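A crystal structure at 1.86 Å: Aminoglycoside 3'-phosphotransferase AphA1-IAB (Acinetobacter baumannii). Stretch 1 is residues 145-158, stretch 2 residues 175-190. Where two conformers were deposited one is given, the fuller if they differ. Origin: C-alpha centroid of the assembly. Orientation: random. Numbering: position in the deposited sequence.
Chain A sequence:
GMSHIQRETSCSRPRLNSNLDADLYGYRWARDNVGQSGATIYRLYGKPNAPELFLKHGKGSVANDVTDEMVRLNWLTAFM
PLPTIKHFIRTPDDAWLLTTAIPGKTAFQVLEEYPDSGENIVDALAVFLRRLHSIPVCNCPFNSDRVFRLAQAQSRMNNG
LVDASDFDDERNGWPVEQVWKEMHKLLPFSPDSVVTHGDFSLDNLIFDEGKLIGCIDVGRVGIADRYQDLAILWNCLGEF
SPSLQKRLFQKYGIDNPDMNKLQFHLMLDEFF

Stretch 1, residues 145-158: DRVFRLAQAQSRMN
Stretch 2, residues 175-190: PVEQVWKEMHKLLPFS

Residues 145-158 and 175-190 of aminoglycoside 3'-phosphotransferase AphA1-IAB pack through two nearly antiparallel helices, their directions 160° apart and their axes 11.2 Å apart at closest approach. Residues 146-158 form one regular helix (phi/psi near -65/-40). The second helix begins at Val176, with values near -60/-42 through Met183; Lys185 (-70/-17) and Leu186 (-82/-27) are turn-like, and Leu187 to Ser190 are extended, psi 124 to 165°, with a cis peptide bond before Pro188. The register is given by CA-CA distances of 7.3 Å for Met157-Val176, 8.1 Å for Gln154-Trp180 and 10.1 Å for Arg146-Pro188. Asp145 (chi1 p) caps the first helix, Asp145 OD1 accepting from Phe148 N at 3.0 Å; Pro175 holds the N-cap position of the second.

Apolar packing centres on Trp180 (chi1 t, chi2 -107°), which points toward the first helix and fits as a knob among Leu150, Ala153, Gln154 and Met157. Selenomethionine Met157 (t, t, p) lays its methyl over one indole face, Met157 CE 3.6 Å from the centroid of the Trp180 five-membered ring and 11° off its normal; in this CH-pi contact partly positive methyl hydrogens meet electron-rich indole. Met157 SE lies obliquely, 4.6 Å from the same Trp180 centroid. Trp180 CH2 approaches Gln154 CB at 3.6 Å, and Trp180 CZ3 lies 4.0 Å from Ala153 CB. Beyond the indole, Met157 CG touches Val176 CG2 (chi1 p) at 3.8 Å. Leu150 (m, t) leaves its helix sideways but reaches across: Leu150 CD2 is 3.5 Å from CE of selenomethionine Met183 (t, t, p), while Leu150 CD1 is 3.7 Å from Leu187 CD1 (m, t).

Polar contacts begin with a carbonyl oxygen at the indole edge, Leu150 O 3.5 Å from Trp180 CH2. Arg146 (chi1 91°, chi2 and chi3 t, chi4 -90°) extends to the segment after the second helix. Arg146 NH1 and NH2 both donate to Phe189 O, at 3.1 and 3.0 Å, the carbonyl lone pairs taking both N-H groups. The positive guanidinium also favours the pi face of Phe189 (chi1 p, chi2 89°), Arg146 CZ lying 4.3 Å from the Phe189 ring centroid and 7° off the normal, a cation-pi contact. Hydrocarbon packs on the guanidinium too: Leu187 CD2 covers a face, 3.3 Å from Arg146 NE, and Pro188 CB is 3.4 Å from Arg146 NH1.

Within the second stretch, His184 ND1 (chi1 m, chi2 76°) donates to Trp180 O at 2.9 Å, four residues back, and Lys185 NZ forms a salt bridge with Glu182 OE1 at 2.7 Å.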

ATOM      1  N   ASP A 145     -14.431  -0.934  -1.733  1.00 31.14           N
ATOM      2  CA  ASP A 145     -15.206  -1.205  -0.538  1.00 35.69           C
ATOM      3  C   ASP A 145     -15.145  -2.655  -0.101  1.00 36.65           C
ATOM      4  O   ASP A 145     -14.566  -3.516  -0.787  1.00 29.80           O
ATOM      5  CB  ASP A 145     -16.649  -0.669  -0.630  1.00 32.79           C
ATOM      6  CG  ASP A 145     -17.538  -1.448  -1.593  1.00 36.63           C
ATOM      7  OD1 ASP A 145     -17.187  -2.573  -2.033  1.00 34.52           O
ATOM      8  OD2 ASP A 145     -18.633  -0.912  -1.905  1.00 42.24           O
ATOM      9  N   ARG A 146     -15.709  -2.919   1.067  1.00 39.70           N
ATOM     10  CA  ARG A 146     -15.529  -4.233   1.661  1.00 40.21           C
ATOM     11  C   ARG A 146     -16.209  -5.342   0.856  1.00 35.36           C
ATOM     12  O   ARG A 146     -15.699  -6.446   0.786  1.00 34.21           O
ATOM     13  CB  ARG A 146     -15.935  -4.252   3.140  1.00 40.18           C
ATOM     14  CG  ARG A 146     -17.369  -4.603   3.431  1.00 59.87           C
ATOM     15  CD  ARG A 146     -17.483  -5.157   4.848  1.00 47.94           C
ATOM     16  NE  ARG A 146     -18.861  -5.249   5.311  1.00 74.28           N
ATOM     17  CZ  ARG A 146     -19.501  -4.277   5.953  1.00 82.46           C
ATOM     18  NH1 ARG A 146     -20.755  -4.458   6.345  1.00 59.57           N
ATOM     19  NH2 ARG A 146     -18.887  -3.125   6.205  1.00 61.89           N
ATOM     20  N   VAL A 147     -17.348  -5.061   0.226  1.00 35.94           N
ATOM     21  CA  VAL A 147     -18.016  -6.061  -0.601  0.57 32.92           C
ATOM     22  C   VAL A 147     -17.104  -6.462  -1.763  1.00 35.93           C
ATOM     23  O   VAL A 147     -16.974  -7.648  -2.108  1.00 33.97           O
ATOM     24  CB  VAL A 147     -19.393  -5.535  -1.084  0.57 52.53           C
ATOM     25  CG1 VAL A 147     -19.839  -6.219  -2.358  0.57 34.66           C
ATOM     26  CG2 VAL A 147     -20.437  -5.696   0.028  0.57 34.07           C
ATOM     27  N   PHE A 148     -16.447  -5.459  -2.345  1.00 28.96           N
ATOM     28  CA  PHE A 148     -15.497  -5.674  -3.437  1.00 24.56           C
ATOM     29  C   PHE A 148     -14.249  -6.464  -2.989  1.00 33.72           C
ATOM     30  O   PHE A 148     -13.810  -7.411  -3.653  1.00 31.55           O
ATOM     31  CB  PHE A 148     -15.085  -4.322  -4.035  1.00 30.33           C
ATOM     32  CG  PHE A 148     -14.034  -4.421  -5.099  1.00 32.96           C
ATOM     33  CD1 PHE A 148     -14.382  -4.745  -6.403  1.00 29.70           C
ATOM     34  CD2 PHE A 148     -12.700  -4.171  -4.803  1.00 39.69           C
ATOM     35  CE1 PHE A 148     -13.413  -4.849  -7.390  1.00 35.01           C
ATOM     36  CE2 PHE A 148     -11.724  -4.267  -5.783  1.00 47.59           C
ATOM     37  CZ  PHE A 148     -12.077  -4.602  -7.079  1.00 42.44           C
ATOM     38  N   ARG A 149     -13.675  -6.074  -1.857  1.00 28.69           N
ATOM     39  CA  ARG A 149     -12.455  -6.718  -1.367  1.00 26.57           C
ATOM     40  C   ARG A 149     -12.734  -8.113  -0.846  1.00 26.64           C
ATOM     41  O   ARG A 149     -11.884  -9.005  -0.955  1.00 34.65           O
ATOM     42  CB  ARG A 149     -11.785  -5.886  -0.257  1.00 30.12           C
ATOM     43  CG  ARG A 149     -11.284  -4.487  -0.651  1.00 36.81           C
ATOM     44  CD  ARG A 149     -10.197  -4.454  -1.739  1.00 37.96           C
ATOM     45  NE  ARG A 149      -9.000  -5.246  -1.433  1.00 41.45           N
ATOM     46  CZ  ARG A 149      -8.064  -4.914  -0.542  1.00 64.21           C
ATOM     47  NH1 ARG A 149      -8.167  -3.795   0.169  1.00 46.20           N
ATOM     48  NH2 ARG A 149      -7.019  -5.711  -0.361  1.00 43.82           N
ATOM     49  N   LEU A 150     -13.906  -8.313  -0.257  1.00 26.89           N
ATOM     50  CA  LEU A 150     -14.232  -9.649   0.243  1.00 28.68           C
ATOM     51  C   LEU A 150     -14.350 -10.636  -0.926  1.00 41.52           C
ATOM     52  O   LEU A 150     -13.878 -11.777  -0.864  1.00 30.62           O
ATOM     53  CB  LEU A 150     -15.508  -9.622   1.079  1.00 26.41           C
ATOM     54  CG  LEU A 150     -15.310  -9.150   2.523  1.00 29.89           C
ATOM     55  CD1 LEU A 150     -16.652  -8.840   3.165  1.00 37.74           C
ATOM     56  CD2 LEU A 150     -14.574 -10.195   3.346  1.00 32.79           C
ATOM     57  N   ALA A 151     -14.966 -10.191  -2.012  1.00 33.56           N
ATOM     58  CA  ALA A 151     -15.057 -11.039  -3.191  1.00 36.55           C
ATOM     59  C   ALA A 151     -13.669 -11.313  -3.774  1.00 35.31           C
ATOM     60  O   ALA A 151     -13.398 -12.410  -4.248  1.00 33.27           O
ATOM     61  CB  ALA A 151     -15.981 -10.416  -4.246  1.00 33.65           C
ATOM     62  N   GLN A 152     -12.791 -10.313  -3.747  1.00 32.95           N
ATOM     63  CA  GLN A 152     -11.418 -10.512  -4.187  1.00 32.61           C
ATOM     64  C   GLN A 152     -10.738 -11.558  -3.312  1.00 33.07           C
ATOM     65  O   GLN A 152     -10.024 -12.432  -3.799  1.00 29.37           O
ATOM     66  CB  GLN A 152     -10.624  -9.220  -4.067  1.00 29.52           C
ATOM     67  CG  GLN A 152     -10.377  -8.469  -5.361  1.00 44.89           C
ATOM     68  CD  GLN A 152      -9.539  -7.204  -5.149  1.00 62.48           C
ATOM     69  OE1 GLN A 152      -9.289  -6.791  -4.015  1.00 39.69           O
ATOM     70  NE2 GLN A 152      -9.103  -6.589  -6.241  1.00 47.41           N
ATOM     71  N   ALA A 153     -10.948 -11.446  -2.007  1.00 32.26           N
ATOM     72  CA  ALA A 153     -10.330 -12.364  -1.051  1.00 32.82           C
ATOM     73  C   ALA A 153     -10.818 -13.797  -1.263  1.00 36.76           C
ATOM     74  O   ALA A 153     -10.033 -14.776  -1.212  1.00 31.49           O
ATOM     75  CB  ALA A 153     -10.640 -11.903   0.366  1.00 29.45           C
ATOM     76  N   GLN A 154     -12.120 -13.926  -1.488  1.00 31.48           N
ATOM     77  CA  GLN A 154     -12.711 -15.249  -1.683  1.00 32.22           C
ATOM     78  C   GLN A 154     -12.054 -15.935  -2.884  1.00 32.42           C
ATOM     79  O   GLN A 154     -11.658 -17.107  -2.802  1.00 32.27           O
ATOM     80  CB  GLN A 154     -14.223 -15.155  -1.872  1.00 33.55           C
ATOM     81  CG  GLN A 154     -14.860 -16.501  -2.201  1.00 45.26           C
ATOM     82  CD  GLN A 154     -16.270 -16.633  -1.665  1.00 45.05           C
ATOM     83  OE1 GLN A 154     -17.148 -15.826  -1.967  1.00 63.86           O
ATOM     84  NE2 GLN A 154     -16.492 -17.660  -0.864  1.00 49.68           N
ATOM     85  N   SER A 155     -11.900 -15.174  -3.968  1.00 33.47           N
ATOM     86  CA  SER A 155     -11.284 -15.678  -5.187  1.00 35.54           C
ATOM     87  C   SER A 155      -9.821 -16.049  -5.019  1.00 38.12           C
ATOM     88  O   SER A 155      -9.392 -17.086  -5.507  1.00 32.04           O
ATOM     89  CB  SER A 155     -11.446 -14.667  -6.322  1.00 42.39           C
ATOM     90  OG  SER A 155     -12.804 -14.644  -6.725  1.00 39.11           O
ATOM     91  N   ARG A 156      -9.058 -15.201  -4.337  1.00 34.54           N
ATOM     92  CA  ARG A 156      -7.665 -15.521  -4.027  1.00 36.55           C
ATOM     93  C   ARG A 156      -7.546 -16.793  -3.193  1.00 38.11           C
ATOM     94  O   ARG A 156      -6.686 -17.630  -3.460  1.00 28.44           O
ATOM     95  CB  ARG A 156      -6.969 -14.335  -3.347  1.00 37.30           C
ATOM     96  CG  ARG A 156      -6.631 -13.230  -4.343  1.00 34.72           C
ATOM     97  CD  ARG A 156      -5.882 -12.087  -3.728  1.00 41.14           C
ATOM     98  NE  ARG A 156      -4.822 -12.527  -2.837  1.00 39.82           N
ATOM     99  CZ  ARG A 156      -3.598 -12.864  -3.224  1.00 39.54           C
ATOM    100  NH1 ARG A 156      -2.702 -13.228  -2.318  1.00 40.42           N
ATOM    101  NH2 ARG A 156      -3.271 -12.834  -4.508  1.00 47.32           N
HETATM  102  N   MSE A 157      -8.430 -16.953  -2.211  1.00 30.67           N
HETATM  103  CA  MSE A 157      -8.443 -18.166  -1.398  1.00 31.86           C
HETATM  104  C   MSE A 157      -8.751 -19.373  -2.265  1.00 29.41           C
HETATM  105  O   MSE A 157      -8.097 -20.404  -2.169  1.00 32.53           O
HETATM  106  CB  MSE A 157      -9.493 -18.069  -0.292  1.00 32.69           C
HETATM  107  CG  MSE A 157      -9.627 -19.353   0.533  1.00 41.60           C
HETATM  108 SE   MSE A 157     -10.876 -19.212   2.041  0.61 35.23          SE
HETATM  109  CE  MSE A 157     -12.449 -18.608   1.050  1.00 42.27           C
ATOM    110  N   ASN A 158      -9.762 -19.233  -3.116  1.00 34.85           N
ATOM    111  CA  ASN A 158     -10.217 -20.335  -3.954  1.00 39.30           C
ATOM    112  C   ASN A 158      -9.193 -20.727  -5.016  1.00 34.74           C
ATOM    113  O   ASN A 158      -9.111 -21.892  -5.424  1.00 33.14           O
ATOM    114  CB  ASN A 158     -11.553 -19.977  -4.622  1.00 30.38           C
ATOM    115  CG  ASN A 158     -12.724 -20.027  -3.653  1.00 40.06           C
ATOM    116  OD1 ASN A 158     -12.576 -20.463  -2.516  1.00 49.54           O
ATOM    117  ND2 ASN A 158     -13.899 -19.594  -4.111  1.00 44.80           N
ATOM    118  N   PRO A 175      -5.856 -22.542   9.421  1.00 38.76           N
ATOM    119  CA  PRO A 175      -6.187 -22.782   8.009  1.00 41.58           C
ATOM    120  C   PRO A 175      -6.820 -21.532   7.420  1.00 43.69           C
ATOM    121  O   PRO A 175      -7.566 -20.860   8.131  1.00 39.50           O
ATOM    122  CB  PRO A 175      -7.232 -23.894   8.083  1.00 43.02           C
ATOM    123  CG  PRO A 175      -6.965 -24.586   9.404  1.00 60.54           C
ATOM    124  CD  PRO A 175      -6.533 -23.485  10.326  1.00 45.79           C
ATOM    125  N   VAL A 176      -6.527 -21.213   6.162  1.00 39.59           N
ATOM    126  CA  VAL A 176      -7.115 -20.039   5.523  1.00 35.83           C
ATOM    127  C   VAL A 176      -8.648 -20.035   5.649  1.00 38.68           C
ATOM    128  O   VAL A 176      -9.253 -18.984   5.873  1.00 37.34           O
ATOM    129  CB  VAL A 176      -6.673 -19.883   4.043  1.00 39.16           C
ATOM    130  CG1 VAL A 176      -7.044 -21.119   3.234  1.00 60.92           C
ATOM    131  CG2 VAL A 176      -7.265 -18.623   3.419  1.00 35.38           C
ATOM    132  N   GLU A 177      -9.255 -21.219   5.549  1.00 41.30           N
ATOM    133  CA  GLU A 177     -10.696 -21.369   5.702  1.00 38.66           C
ATOM    134  C   GLU A 177     -11.200 -20.885   7.062  1.00 42.69           C
ATOM    135  O   GLU A 177     -12.280 -20.309   7.150  1.00 40.47           O
ATOM    136  CB  GLU A 177     -11.114 -22.830   5.482  1.00 44.40           C
ATOM    137  CG  GLU A 177     -10.846 -23.342   4.064  1.00 54.70           C
ATOM    138  CD  GLU A 177      -9.410 -23.820   3.860  1.00 99.92           C
ATOM    139  OE1 GLU A 177      -8.643 -23.871   4.856  1.00 46.63           O
ATOM    140  OE2 GLU A 177      -9.054 -24.146   2.702  1.00 60.11           O
ATOM    141  N   GLN A 178     -10.430 -21.131   8.118  1.00 38.01           N
ATOM    142  CA  GLN A 178     -10.792 -20.639   9.444  1.00 44.60           C
ATOM    143  C   GLN A 178     -10.689 -19.109   9.565  1.00 40.56           C
ATOM    144  O   GLN A 178     -11.538 -18.476  10.194  1.00 39.04           O
ATOM    145  CB  GLN A 178      -9.949 -21.308  10.526  1.00 41.01           C
ATOM    146  CG  GLN A 178     -10.463 -21.040  11.921  1.00 45.07           C
ATOM    147  CD  GLN A 178      -9.510 -21.518  12.991  1.00 71.43           C
ATOM    148  OE1 GLN A 178      -8.584 -22.282  12.716  1.00 64.25           O
ATOM    149  NE2 GLN A 178      -9.725 -21.066  14.219  1.00 64.34           N
ATOM    150  N   VAL A 179      -9.652 -18.519   8.980  1.00 34.81           N
ATOM    151  CA  VAL A 179      -9.570 -17.059   8.892  1.00 34.76           C
ATOM    152  C   VAL A 179     -10.809 -16.496   8.184  1.00 42.98           C
ATOM    153  O   VAL A 179     -11.441 -15.556   8.673  1.00 38.24           O
ATOM    154  CB  VAL A 179      -8.259 -16.603   8.220  1.00 33.97           C
ATOM    155  CG1 VAL A 179      -8.163 -15.076   8.159  1.00 34.02           C
ATOM    156  CG2 VAL A 179      -7.058 -17.187   8.976  1.00 35.14           C
ATOM    157  N   TRP A 180     -11.185 -17.107   7.062  1.00 36.62           N
ATOM    158  CA  TRP A 180     -12.369 -16.693   6.316  1.00 32.90           C
ATOM    159  C   TRP A 180     -13.646 -16.781   7.172  1.00 31.33           C
ATOM    160  O   TRP A 180     -14.400 -15.824   7.268  1.00 37.02           O
ATOM    161  CB  TRP A 180     -12.495 -17.547   5.045  1.00 34.17           C
ATOM    162  CG  TRP A 180     -13.664 -17.241   4.186  1.00 38.30           C
ATOM    163  CD1 TRP A 180     -14.791 -18.006   4.035  1.00 44.35           C
ATOM    164  CD2 TRP A 180     -13.823 -16.114   3.321  1.00 32.91           C
ATOM    165  NE1 TRP A 180     -15.648 -17.411   3.140  1.00 39.73           N
ATOM    166  CE2 TRP A 180     -15.078 -16.248   2.687  1.00 42.43           C
ATOM    167  CE3 TRP A 180     -13.036 -14.997   3.028  1.00 32.39           C
ATOM    168  CZ2 TRP A 180     -15.554 -15.314   1.772  1.00 44.92           C
ATOM    169  CZ3 TRP A 180     -13.520 -14.062   2.113  1.00 31.96           C
ATOM    170  CH2 TRP A 180     -14.766 -14.222   1.513  1.00 37.44           C
ATOM    171  N   LYS A 181     -13.883 -17.927   7.801  1.00 35.64           N
ATOM    172  CA  LYS A 181     -15.094 -18.105   8.601  1.00 39.47           C
ATOM    173  C   LYS A 181     -15.168 -17.146   9.787  1.00 53.68           C
ATOM    174  O   LYS A 181     -16.213 -16.559  10.046  1.00 41.60           O
ATOM    175  CB  LYS A 181     -15.220 -19.548   9.100  1.00 42.77           C
ATOM    176  CG  LYS A 181     -15.553 -20.550   8.008  1.00 70.59           C
ATOM    177  CD  LYS A 181     -15.956 -21.900   8.587  1.00 73.24           C
ATOM    178  CE  LYS A 181     -17.278 -22.384   8.005  1.00 88.64           C
ATOM    179  NZ  LYS A 181     -17.224 -22.588   6.530  1.00 77.46           N
ATOM    180  N   GLU A 182     -14.058 -17.004  10.508  1.00 39.69           N
ATOM    181  CA  GLU A 182     -14.024 -16.164  11.700  1.00 55.68           C
ATOM    182  C   GLU A 182     -14.238 -14.708  11.336  1.00 40.78           C
ATOM    183  O   GLU A 182     -14.880 -13.964  12.060  1.00 44.39           O
ATOM    184  CB  GLU A 182     -12.690 -16.326  12.426  1.00 40.60           C
ATOM    185  CG  GLU A 182     -12.528 -17.693  13.065  1.00 62.02           C
ATOM    186  CD  GLU A 182     -13.356 -17.829  14.320  1.00 80.57           C
ATOM    187  OE1 GLU A 182     -14.258 -18.694  14.355  1.00 86.75           O
ATOM    188  OE2 GLU A 182     -13.099 -17.060  15.271  1.00 58.40           O
HETATM  189  N   MSE A 183     -13.683 -14.314  10.204  1.00 37.22           N
HETATM  190  CA  MSE A 183     -13.800 -12.945   9.748  1.00 35.89           C
HETATM  191  C   MSE A 183     -15.267 -12.561   9.547  1.00 37.71           C
HETATM  192  O   MSE A 183     -15.652 -11.430   9.817  1.00 37.33           O
HETATM  193  CB  MSE A 183     -13.010 -12.747   8.452  1.00 29.84           C
HETATM  194  CG  MSE A 183     -13.024 -11.313   7.951  1.00 37.74           C
HETATM  195 SE   MSE A 183     -11.857 -10.974   6.446  0.67 32.95          SE
HETATM  196  CE  MSE A 183     -12.540 -12.358   5.238  1.00 34.36           C
ATOM    197  N   HIS A 184     -16.091 -13.496   9.082  1.00 39.62           N
ATOM    198  CA  HIS A 184     -17.485 -13.150   8.794  1.00 45.45           C
ATOM    199  C   HIS A 184     -18.349 -12.956  10.044  1.00 49.26           C
ATOM    200  O   HIS A 184     -19.407 -12.335   9.984  1.00 56.95           O
ATOM    201  CB  HIS A 184     -18.111 -14.118   7.780  1.00 43.15           C
ATOM    202  CG  HIS A 184     -17.650 -13.867   6.378  1.00 48.83           C
ATOM    203  ND1 HIS A 184     -16.400 -14.241   5.931  1.00 41.73           N
ATOM    204  CD2 HIS A 184     -18.243 -13.223   5.344  1.00 39.97           C
ATOM    205  CE1 HIS A 184     -16.249 -13.854   4.676  1.00 40.90           C
ATOM    206  NE2 HIS A 184     -17.354 -13.238   4.294  1.00 38.76           N
ATOM    207  N   LYS A 185     -17.864 -13.441  11.182  1.00 46.14           N
ATOM    208  CA  LYS A 185     -18.546 -13.224  12.457  1.00 47.71           C
ATOM    209  C   LYS A 185     -18.515 -11.775  12.979  1.00 67.60           C
ATOM    210  O   LYS A 185     -19.321 -11.407  13.832  1.00 50.14           O
ATOM    211  CB  LYS A 185     -18.029 -14.213  13.504  1.00 51.36           C
ATOM    212  CG  LYS A 185     -18.272 -15.653  13.091  1.00 56.52           C
ATOM    213  CD  LYS A 185     -17.484 -16.640  13.929  1.00 76.87           C
ATOM    214  CE  LYS A 185     -17.703 -18.061  13.423  1.00 74.64           C
ATOM    215  NZ  LYS A 185     -16.938 -19.065  14.213  1.00 83.24           N
ATOM    216  N   LEU A 186     -17.608 -10.956  12.453  1.00 45.34           N
ATOM    217  CA  LEU A 186     -17.526  -9.543  12.829  1.00 45.51           C
ATOM    218  C   LEU A 186     -18.540  -8.657  12.088  1.00 79.26           C
ATOM    219  O   LEU A 186     -18.935  -7.596  12.583  1.00 77.23           O
ATOM    220  CB  LEU A 186     -16.107  -9.026  12.556  1.00 49.97           C
ATOM    221  CG  LEU A 186     -14.942  -9.899  13.035  1.00 56.16           C
ATOM    222  CD1 LEU A 186     -13.653  -9.497  12.337  1.00 61.56           C
ATOM    223  CD2 LEU A 186     -14.770  -9.827  14.543  1.00 50.93           C
ATOM    224  N   LEU A 187     -18.943  -9.093  10.896  1.00 79.72           N
ATOM    225  CA  LEU A 187     -19.844  -8.325  10.029  1.00 50.33           C
ATOM    226  C   LEU A 187     -21.296  -8.362  10.531  1.00 71.50           C
ATOM    227  O   LEU A 187     -21.718  -9.351  11.135  1.00 87.37           O
ATOM    228  CB  LEU A 187     -19.752  -8.845   8.579  1.00 50.47           C
ATOM    229  CG  LEU A 187     -18.430  -8.589   7.836  1.00 66.43           C
ATOM    230  CD1 LEU A 187     -18.474  -9.079   6.381  1.00 46.72           C
ATOM    231  CD2 LEU A 187     -18.050  -7.104   7.896  1.00 61.07           C
ATOM    232  N   PRO A 188     -22.077  -7.301  10.257  1.00 69.24           N
ATOM    233  CA  PRO A 188     -21.705  -6.127   9.458  1.00 53.99           C
ATOM    234  C   PRO A 188     -21.561  -4.821  10.240  1.00 60.10           C
ATOM    235  O   PRO A 188     -22.008  -4.715  11.379  1.00 67.58           O
ATOM    236  CB  PRO A 188     -22.884  -6.014   8.486  1.00 66.49           C
ATOM    237  CG  PRO A 188     -24.072  -6.481   9.302  1.00 62.61           C
ATOM    238  CD  PRO A 188     -23.541  -7.403  10.401  1.00 58.44           C
ATOM    239  N   PHE A 189     -20.936  -3.829   9.608  1.00 48.72           N
ATOM    240  CA  PHE A 189     -20.863  -2.477  10.157  1.00 45.14           C
ATOM    241  C   PHE A 189     -21.079  -1.441   9.054  1.00 44.80           C
ATOM    242  O   PHE A 189     -20.881  -1.730   7.877  1.00 47.29           O
ATOM    243  CB  PHE A 189     -19.524  -2.241  10.862  1.00 42.95           C
ATOM    244  CG  PHE A 189     -18.320  -2.466   9.988  1.00 47.35           C
ATOM    245  CD1 PHE A 189     -17.793  -1.433   9.227  1.00 46.57           C
ATOM    246  CD2 PHE A 189     -17.704  -3.710   9.936  1.00 51.42           C
ATOM    247  CE1 PHE A 189     -16.686  -1.636   8.427  1.00 62.36           C
ATOM    248  CE2 PHE A 189     -16.594  -3.919   9.139  1.00 46.23           C
ATOM    249  CZ  PHE A 189     -16.085  -2.882   8.380  1.00 66.29           C
ATOM    250  N   SER A 190     -21.494  -0.238   9.427  1.00 50.51           N
ATOM    251  CA  SER A 190     -21.649   0.824   8.435  1.00 73.09           C
ATOM    252  C   SER A 190     -20.296   1.457   8.154  1.00 43.53           C
ATOM    253  O   SER A 190     -19.618   1.911   9.072  1.00 40.87           O
ATOM    254  CB  SER A 190     -22.650   1.882   8.905  1.00 58.09           C
ATOM    255  OG  SER A 190     -22.243   2.440  10.140  1.00 72.21           O
TER